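Long-range contacts in 2,3-dihydroxybenzoate-AMP ligase (Mycobacterium smegmatis, PDB 5KEI), which belongs to the ANL superfamily of AMP-binding enzymes, with a large AMP-binding region followed by a smaller C-terminal domain: residues A238-L243 with Y362-D367; A245-L250 with G295-A300. All coordinates share one frame; numbering follows the deposited sequence.

Contact 1. Residues A238-L243 with Y362-D367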
ATOM      1  N   ALA A 238      -4.122   3.287 -16.220  1.00 26.01           N
ATOM      2  CA  ALA A 238      -3.619   4.176 -17.270  1.00 28.79           C
ATOM      3  C   ALA A 238      -4.627   4.261 -18.427  1.00 30.85           C
ATOM      4  O   ALA A 238      -4.792   5.311 -19.037  1.00 30.94           O
ATOM      5  CB  ALA A 238      -2.240   3.708 -17.770  1.00 23.01           C
ATOM      6  N   GLU A 239      -5.311   3.160 -18.710  1.00 28.63           N
ATOM      7  CA  GLU A 239      -6.382   3.204 -19.684  1.00 31.66           C
ATOM      8  C   GLU A 239      -7.545   4.087 -19.211  1.00 33.86           C
ATOM      9  O   GLU A 239      -8.111   4.852 -19.989  1.00 33.09           O
ATOM     10  CB  GLU A 239      -6.899   1.806 -19.987  1.00 33.07           C
ATOM     11  CG  GLU A 239      -7.891   1.804 -21.138  1.00 40.88           C
ATOM     12  CD  GLU A 239      -8.837   0.616 -21.120  1.00 52.91           C
ATOM     13  OE1 GLU A 239      -8.474  -0.453 -20.569  1.00 58.41           O
ATOM     14  OE2 GLU A 239      -9.957   0.766 -21.656  1.00 59.77           O
ATOM     15  N   LEU A 240      -7.902   3.971 -17.938  1.00 31.64           N
ATOM     16  CA  LEU A 240      -9.032   4.712 -17.402  1.00 27.84           C
ATOM     17  C   LEU A 240      -8.713   6.200 -17.401  1.00 32.05           C
ATOM     18  O   LEU A 240      -9.573   7.037 -17.703  1.00 30.21           O
ATOM     19  CB  LEU A 240      -9.381   4.219 -15.992  1.00 31.00           C
ATOM     20  CG  LEU A 240     -10.548   4.854 -15.217  1.00 30.41           C
ATOM     21  CD1 LEU A 240     -11.118   3.841 -14.239  1.00 28.53           C
ATOM     22  CD2 LEU A 240     -10.114   6.118 -14.469  1.00 25.31           C
ATOM     23  N   CYS A 241      -7.468   6.524 -17.078  1.00 29.46           N
ATOM     24  CA  CYS A 241      -7.043   7.919 -17.032  1.00 32.09           C
ATOM     25  C   CYS A 241      -6.736   8.461 -18.407  1.00 30.38           C
ATOM     26  O   CYS A 241      -6.403   9.636 -18.544  1.00 29.87           O
ATOM     27  CB  CYS A 241      -5.817   8.087 -16.137  1.00 33.72           C
ATOM     28  SG  CYS A 241      -6.130   7.745 -14.387  1.00 33.37           S
ATOM     29  N   ARG A 242      -6.813   7.587 -19.409  1.00 32.26           N
ATOM     30  CA  ARG A 242      -6.619   7.962 -20.807  1.00 36.73           C
ATOM     31  C   ARG A 242      -5.197   8.475 -21.083  1.00 35.84           C
ATOM     32  O   ARG A 242      -4.999   9.372 -21.906  1.00 37.89           O
ATOM     33  CB  ARG A 242      -7.664   9.017 -21.219  1.00 37.40           C
ATOM     34  CG  ARG A 242      -9.102   8.682 -20.790  1.00 39.90           C
ATOM     35  CD  ARG A 242      -9.952   8.158 -21.949  1.00 49.74           C
ATOM     36  NE  ARG A 242     -11.282   7.713 -21.515  1.00 64.00           N
ATOM     37  CZ  ARG A 242     -12.179   7.106 -22.297  1.00 66.08           C
ATOM     38  NH1 ARG A 242     -11.915   6.870 -23.580  1.00 59.86           N
ATOM     39  NH2 ARG A 242     -13.354   6.738 -21.795  1.00 65.61           N
ATOM     40  N   LEU A 243      -4.212   7.904 -20.391  1.00 36.88           N
ATOM     41  CA  LEU A 243      -2.806   8.277 -20.586  1.00 35.18           C
ATOM     42  C   LEU A 243      -2.318   7.912 -21.997  1.00 35.71           C
ATOM     43  O   LEU A 243      -2.618   6.834 -22.508  1.00 29.24           O
ATOM     44  CB  LEU A 243      -1.910   7.590 -19.545  1.00 34.27           C
ATOM     45  CG  LEU A 243      -1.995   7.959 -18.056  1.00 34.76           C
ATOM     46  CD1 LEU A 243      -0.838   7.305 -17.253  1.00 28.04           C
ATOM     47  CD2 LEU A 243      -2.027   9.468 -17.835  1.00 28.20           C
ATOM     48  N   TYR A 362     -12.151   5.240  -8.765  1.00 27.01           N
ATOM     49  CA  TYR A 362     -11.835   6.466  -9.496  1.00 26.48           C
ATOM     50  C   TYR A 362     -13.103   7.126  -9.983  1.00 28.62           C
ATOM     51  O   TYR A 362     -14.066   6.437 -10.331  1.00 28.41           O
ATOM     52  CB  TYR A 362     -10.992   6.212 -10.744  1.00 26.07           C
ATOM     53  CG  TYR A 362      -9.632   5.605 -10.589  1.00 29.47           C
ATOM     54  CD1 TYR A 362      -8.501   6.403 -10.475  1.00 27.77           C
ATOM     55  CD2 TYR A 362      -9.463   4.237 -10.650  1.00 24.87           C
ATOM     56  CE1 TYR A 362      -7.248   5.841 -10.373  1.00 27.42           C
ATOM     57  CE2 TYR A 362      -8.224   3.677 -10.533  1.00 26.80           C
ATOM     58  CZ  TYR A 362      -7.122   4.481 -10.409  1.00 23.17           C
ATOM     59  OH  TYR A 362      -5.885   3.902 -10.322  1.00 25.31           O
ATOM     60  N   THR A 363     -13.085   8.447 -10.066  1.00 25.84           N
ATOM     61  CA  THR A 363     -14.022   9.134 -10.933  1.00 26.79           C
ATOM     62  C   THR A 363     -13.490   8.972 -12.360  1.00 29.71           C
ATOM     63  O   THR A 363     -12.281   8.851 -12.576  1.00 28.39           O
ATOM     64  CB  THR A 363     -14.184  10.620 -10.553  1.00 28.18           C
ATOM     65  OG1 THR A 363     -12.895  11.217 -10.321  1.00 23.83           O
ATOM     66  CG2 THR A 363     -15.023  10.747  -9.307  1.00 25.04           C
ATOM     67  N   ARG A 364     -14.384   8.927 -13.334  1.00 31.06           N
ATOM     68  CA  ARG A 364     -13.948   8.765 -14.721  1.00 30.13           C
ATOM     69  C   ARG A 364     -13.660  10.137 -15.357  1.00 30.41           C
ATOM     70  O   ARG A 364     -14.084  11.186 -14.842  1.00 29.95           O
ATOM     71  CB  ARG A 364     -14.990   7.981 -15.521  1.00 28.44           C
ATOM     72  CG  ARG A 364     -15.392   6.611 -14.909  1.00 31.79           C
ATOM     73  CD  ARG A 364     -14.198   5.852 -14.324  1.00 36.11           C
ATOM     74  NE  ARG A 364     -14.322   4.389 -14.372  1.00 29.45           N
ATOM     75  CZ  ARG A 364     -14.479   3.605 -13.310  1.00 32.09           C
ATOM     76  NH1 ARG A 364     -14.548   4.131 -12.096  1.00 30.57           N
ATOM     77  NH2 ARG A 364     -14.564   2.287 -13.462  1.00 36.65           N
ATOM     78  N   ILE A 365     -12.914  10.134 -16.455  1.00 30.64           N
ATOM     79  CA  ILE A 365     -12.371  11.373 -17.018  1.00 32.62           C
ATOM     80  C   ILE A 365     -13.443  12.356 -17.512  1.00 41.93           C
ATOM     81  O   ILE A 365     -13.337  13.569 -17.288  1.00 49.71           O
ATOM     82  CB  ILE A 365     -11.395  11.077 -18.167  1.00 40.38           C
ATOM     83  CG1 ILE A 365     -10.146  10.388 -17.622  1.00 34.39           C
ATOM     84  CG2 ILE A 365     -10.995  12.360 -18.881  1.00 38.82           C
ATOM     85  CD1 ILE A 365      -9.473  11.144 -16.534  1.00 27.00           C
ATOM     86  N   GLY A 366     -14.499  11.865 -18.145  1.00 35.79           N
ATOM     87  CA  GLY A 366     -15.537  12.804 -18.553  1.00 40.03           C
ATOM     88  C   GLY A 366     -16.601  13.191 -17.531  1.00 35.16           C
ATOM     89  O   GLY A 366     -17.531  13.919 -17.865  1.00 36.39           O
ATOM     90  N   ASP A 367     -16.480  12.712 -16.293  1.00 37.58           N
ATOM     91  CA  ASP A 367     -17.578  12.798 -15.320  1.00 32.61           C
ATOM     92  C   ASP A 367     -18.012  14.209 -14.955  1.00 32.65           C
ATOM     93  O   ASP A 367     -17.173  15.102 -14.833  1.00 34.56           O
ATOM     94  CB  ASP A 367     -17.206  12.063 -14.038  1.00 34.61           C
ATOM     95  CG  ASP A 367     -17.479  10.608 -14.135  1.00 37.66           C
ATOM     96  OD1 ASP A 367     -18.128  10.238 -15.136  1.00 34.18           O
ATOM     97  OD2 ASP A 367     -17.070   9.849 -13.226  1.00 34.71           O
TER
HETATM   98  O   HOH W   1     -12.144   7.705 -17.364  1.00 28.02           O
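The guanidinium of R364 receives L240 CD1 on one face, the methyl carbon standing 3.2 Å above the plane and displaced toward the rim, while the carbonyl of Y362 meets it at the edge. The closest approach is to the nitrogen that joins the group to its chain, L240 CD1 to R364 NE at 3.3 Å, and the two side chains cross at about a right angle. A bend at chi2 (-40°) folds the arginine back along its own segment, and NH1 gives a bent bond to Y362 O (2.9 Å), which lies close to the guanidinium plane; R378 and P379 supply further carbonyl acceptors. The Y362 ring is approached obliquely by the other methyl of the same leucine, L240 CD2, which lies 3.8 Å from Y362 CB. C241 SG also sits obliquely to this ring, 5.2 Å from its centroid, a sulfur-aromatic contact, and the tyrosine hydroxyl is hydrogen-bonded to S237, in helix 227-240 a turn before C241.

Beyond the flat groups, I365 CG1 packs 3.4 Å from L240 O and also touches R242 CG, the two side chains running past each other in opposite directions. R242, with positive phi, closes the helix in a Schellman motif. No direct hydrogen bond joins the segments; one water does, donating to L240 O and accepting from I365 N, at 2.7 Å from each. On the loop side, R364 to D367 form a type I turn, in which D367 OD2 takes the amide of R364 from above the carboxylate plane.

Such chemistry implies a mainly van der Waals contact in which a water supplies the polar link: the arginine's N-H groups are directed to carbonyls, which probably disperse its charge, while one face packs against leucine, and helix 227-240 is docked on the loop after strand 360-362.

Contact 2. Residues A245-L250 with G295-A300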
ATOM      1  N   ALA A 245       1.304   8.428 -24.855  1.00 31.68           N
ATOM      2  CA  ALA A 245       2.740   8.708 -24.909  1.00 34.35           C
ATOM      3  C   ALA A 245       3.062  10.204 -24.794  1.00 36.47           C
ATOM      4  O   ALA A 245       4.213  10.578 -24.575  1.00 40.36           O
ATOM      5  CB  ALA A 245       3.335   8.148 -26.186  1.00 33.98           C
ATOM      6  N   ASP A 246       2.048  11.052 -24.927  1.00 35.23           N
ATOM      7  CA  ASP A 246       2.230  12.501 -24.823  1.00 40.72           C
ATOM      8  C   ASP A 246       2.101  13.013 -23.382  1.00 36.87           C
ATOM      9  O   ASP A 246       2.470  14.144 -23.093  1.00 33.38           O
ATOM     10  CB  ASP A 246       1.215  13.240 -25.706  1.00 34.91           C
ATOM     11  CG  ASP A 246       1.348  12.888 -27.184  1.00 51.40           C
ATOM     12  OD1 ASP A 246       2.496  12.777 -27.687  1.00 40.82           O
ATOM     13  OD2 ASP A 246       0.291  12.715 -27.842  1.00 57.16           O
ATOM     14  N   ASP A 247       1.567  12.200 -22.478  1.00 35.56           N
ATOM     15  CA  ASP A 247       1.411  12.681 -21.105  1.00 38.80           C
ATOM     16  C   ASP A 247       2.762  12.737 -20.390  1.00 36.31           C
ATOM     17  O   ASP A 247       3.676  11.969 -20.691  1.00 37.87           O
ATOM     18  CB  ASP A 247       0.437  11.810 -20.309  1.00 33.20           C
ATOM     19  CG  ASP A 247      -1.005  12.062 -20.672  1.00 36.22           C
ATOM     20  OD1 ASP A 247      -1.498  13.177 -20.391  1.00 38.21           O
ATOM     21  OD2 ASP A 247      -1.649  11.142 -21.229  1.00 40.94           O
ATOM     22  N   VAL A 248       2.869  13.667 -19.451  1.00 38.42           N
ATOM     23  CA  VAL A 248       4.042  13.811 -18.595  1.00 36.81           C
ATOM     24  C   VAL A 248       3.570  13.788 -17.144  1.00 34.64           C
ATOM     25  O   VAL A 248       2.978  14.756 -16.668  1.00 35.10           O
ATOM     26  CB  VAL A 248       4.808  15.121 -18.905  1.00 35.59           C
ATOM     27  CG1 VAL A 248       6.067  15.215 -18.078  1.00 31.26           C
ATOM     28  CG2 VAL A 248       5.136  15.198 -20.413  1.00 32.54           C
ATOM     29  N   TYR A 249       3.794  12.669 -16.459  1.00 32.61           N
ATOM     30  CA  TYR A 249       3.284  12.483 -15.091  1.00 30.04           C
ATOM     31  C   TYR A 249       4.315  12.900 -14.040  1.00 29.44           C
ATOM     32  O   TYR A 249       5.476  12.509 -14.100  1.00 30.96           O
ATOM     33  CB  TYR A 249       2.856  11.028 -14.887  1.00 28.66           C
ATOM     34  CG  TYR A 249       2.429  10.674 -13.482  1.00 30.44           C
ATOM     35  CD1 TYR A 249       1.155  10.980 -13.021  1.00 27.99           C
ATOM     36  CD2 TYR A 249       3.302  10.008 -12.616  1.00 29.04           C
ATOM     37  CE1 TYR A 249       0.760  10.648 -11.715  1.00 31.69           C
ATOM     38  CE2 TYR A 249       2.923   9.678 -11.310  1.00 29.77           C
ATOM     39  CZ  TYR A 249       1.655  10.000 -10.869  1.00 31.52           C
ATOM     40  OH  TYR A 249       1.275   9.668  -9.595  1.00 30.44           O
ATOM     41  N   LEU A 250       3.888  13.710 -13.082  1.00 32.32           N
ATOM     42  CA  LEU A 250       4.797  14.198 -12.051  1.00 30.34           C
ATOM     43  C   LEU A 250       4.594  13.410 -10.769  1.00 30.28           C
ATOM     44  O   LEU A 250       3.498  13.398 -10.206  1.00 30.28           O
ATOM     45  CB  LEU A 250       4.581  15.684 -11.799  1.00 27.90           C
ATOM     46  CG  LEU A 250       5.311  16.320 -10.615  1.00 31.96           C
ATOM     47  CD1 LEU A 250       6.778  16.592 -10.960  1.00 28.54           C
ATOM     48  CD2 LEU A 250       4.609  17.591 -10.182  1.00 30.73           C
ATOM     49  N   GLY A 295       6.505  20.407 -18.993  1.00 43.19           N
ATOM     50  CA  GLY A 295       5.210  20.305 -19.641  1.00 44.07           C
ATOM     51  C   GLY A 295       4.352  19.215 -19.024  1.00 40.99           C
ATOM     52  O   GLY A 295       3.707  18.443 -19.732  1.00 39.35           O
ATOM     53  N   VAL A 296       4.356  19.157 -17.696  1.00 38.15           N
ATOM     54  CA  VAL A 296       3.593  18.153 -16.955  1.00 36.71           C
ATOM     55  C   VAL A 296       2.093  18.200 -17.273  1.00 34.31           C
ATOM     56  O   VAL A 296       1.487  19.259 -17.262  1.00 39.40           O
ATOM     57  CB  VAL A 296       3.808  18.323 -15.430  1.00 35.69           C
ATOM     58  CG1 VAL A 296       2.877  17.409 -14.647  1.00 31.47           C
ATOM     59  CG2 VAL A 296       5.257  18.041 -15.076  1.00 33.12           C
ATOM     60  N   THR A 297       1.496  17.048 -17.560  1.00 34.69           N
ATOM     61  CA  THR A 297       0.070  16.995 -17.844  1.00 32.01           C
ATOM     62  C   THR A 297      -0.732  16.317 -16.724  1.00 33.39           C
ATOM     63  O   THR A 297      -1.960  16.437 -16.670  1.00 34.21           O
ATOM     64  CB  THR A 297      -0.206  16.255 -19.169  1.00 32.74           C
ATOM     65  OG1 THR A 297       0.089  14.865 -19.005  1.00 32.32           O
ATOM     66  CG2 THR A 297       0.655  16.831 -20.310  1.00 30.31           C
ATOM     67  N   ALA A 298      -0.043  15.608 -15.831  1.00 33.52           N
ATOM     68  CA  ALA A 298      -0.721  14.787 -14.833  1.00 28.85           C
ATOM     69  C   ALA A 298       0.081  14.678 -13.550  1.00 31.97           C
ATOM     70  O   ALA A 298       1.310  14.619 -13.576  1.00 35.24           O
ATOM     71  CB  ALA A 298      -0.997  13.370 -15.409  1.00 28.59           C
ATOM     72  N   THR A 299      -0.610  14.646 -12.419  1.00 31.99           N
ATOM     73  CA  THR A 299       0.054  14.372 -11.157  1.00 27.52           C
ATOM     74  C   THR A 299      -0.938  13.858 -10.128  1.00 27.71           C
ATOM     75  O   THR A 299      -2.140  13.890 -10.338  1.00 27.14           O
ATOM     76  CB  THR A 299       0.778  15.613 -10.603  1.00 30.12           C
ATOM     77  OG1 THR A 299       1.567  15.236  -9.469  1.00 29.26           O
ATOM     78  CG2 THR A 299      -0.211  16.705 -10.198  1.00 32.00           C
ATOM     79  N   ALA A 300      -0.423  13.356  -9.016  1.00 27.53           N
ATOM     80  CA  ALA A 300      -1.276  12.877  -7.948  1.00 26.24           C
ATOM     81  C   ALA A 300      -0.854  13.542  -6.656  1.00 27.15           C
ATOM     82  O   ALA A 300       0.343  13.666  -6.378  1.00 26.56           O
ATOM     83  CB  ALA A 300      -1.198  11.356  -7.831  1.00 28.26           C
TER
HETATM   84  O   HOH W   2       2.467  12.046  -7.271  1.00 32.77           O
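V248 and T297 bring the backbones together where the contact is tightest. V248 O accepts two amides: T297 N, 2.9 Å away and in the carbonyl plane on a lone pair, and A298 N, longer and well above that plane. In return V248 N donates to T297 OG1 (3.1 Å), and the same hydroxyl donates a hydrogen bond to the anti lone pair of D247 OD1 at 2.7 Å. With chi1 at 70°, OG1 sits between its own backbone N and carbonyl carbon, where it can serve both partners; R324 forms a salt bridge to the same aspartate oxygen. Further along, L250 N makes a nearly straight bond to A298 O (2.8 Å), and T299 OG1, anti to its backbone N, donates to L250 O.

Packing follows on both faces. Y249 extends alongside A298, CD1 lying 4.0 Å from A298 CB, and carries its hydroxyl to A300 CB. On the other face L250 CB rests against V296 CG1 at 3.7 Å, beside T299.

The loose, solvent side is at D246, which turns its carboxylate away while its backbone O makes a distant touch on T297 CG2. At the far end a water donates to A300 O (2.8 Å) and weakly to L250 O.

The 248-250 and 298-300 portions of strands 248-251 and 298-301 run in the same direction, at 22° to each other, with helix 284-294 leading into the second: neighbouring parallel strands of a helix-flanked mixed sheet, as in the AMP-binding region of ANL enzymes.

Contacts 1 and 2 have centres about 14 Å apart and lie on the same side of the chain's centre, both in the AMP-binding region. Contact 2 is nested inside the loop closed by contact 1: helix 227-240 leads directly to strand 248-251, strand 298-301 follows, and the chain reaches 362-367 later. Strands 248-251, 298-301 and 360-362 all belong to one nine-stranded mixed sheet, with 325-328 and 349-354 between the last two. The contacts touch directly where R242 O packs near D247 OD2, and R324 also reaches C241 O with a hydrogen bond. Contact 1 thus joins a helix to a loop leaving that sheet, whereas contact 2 pairs two of its inner strands.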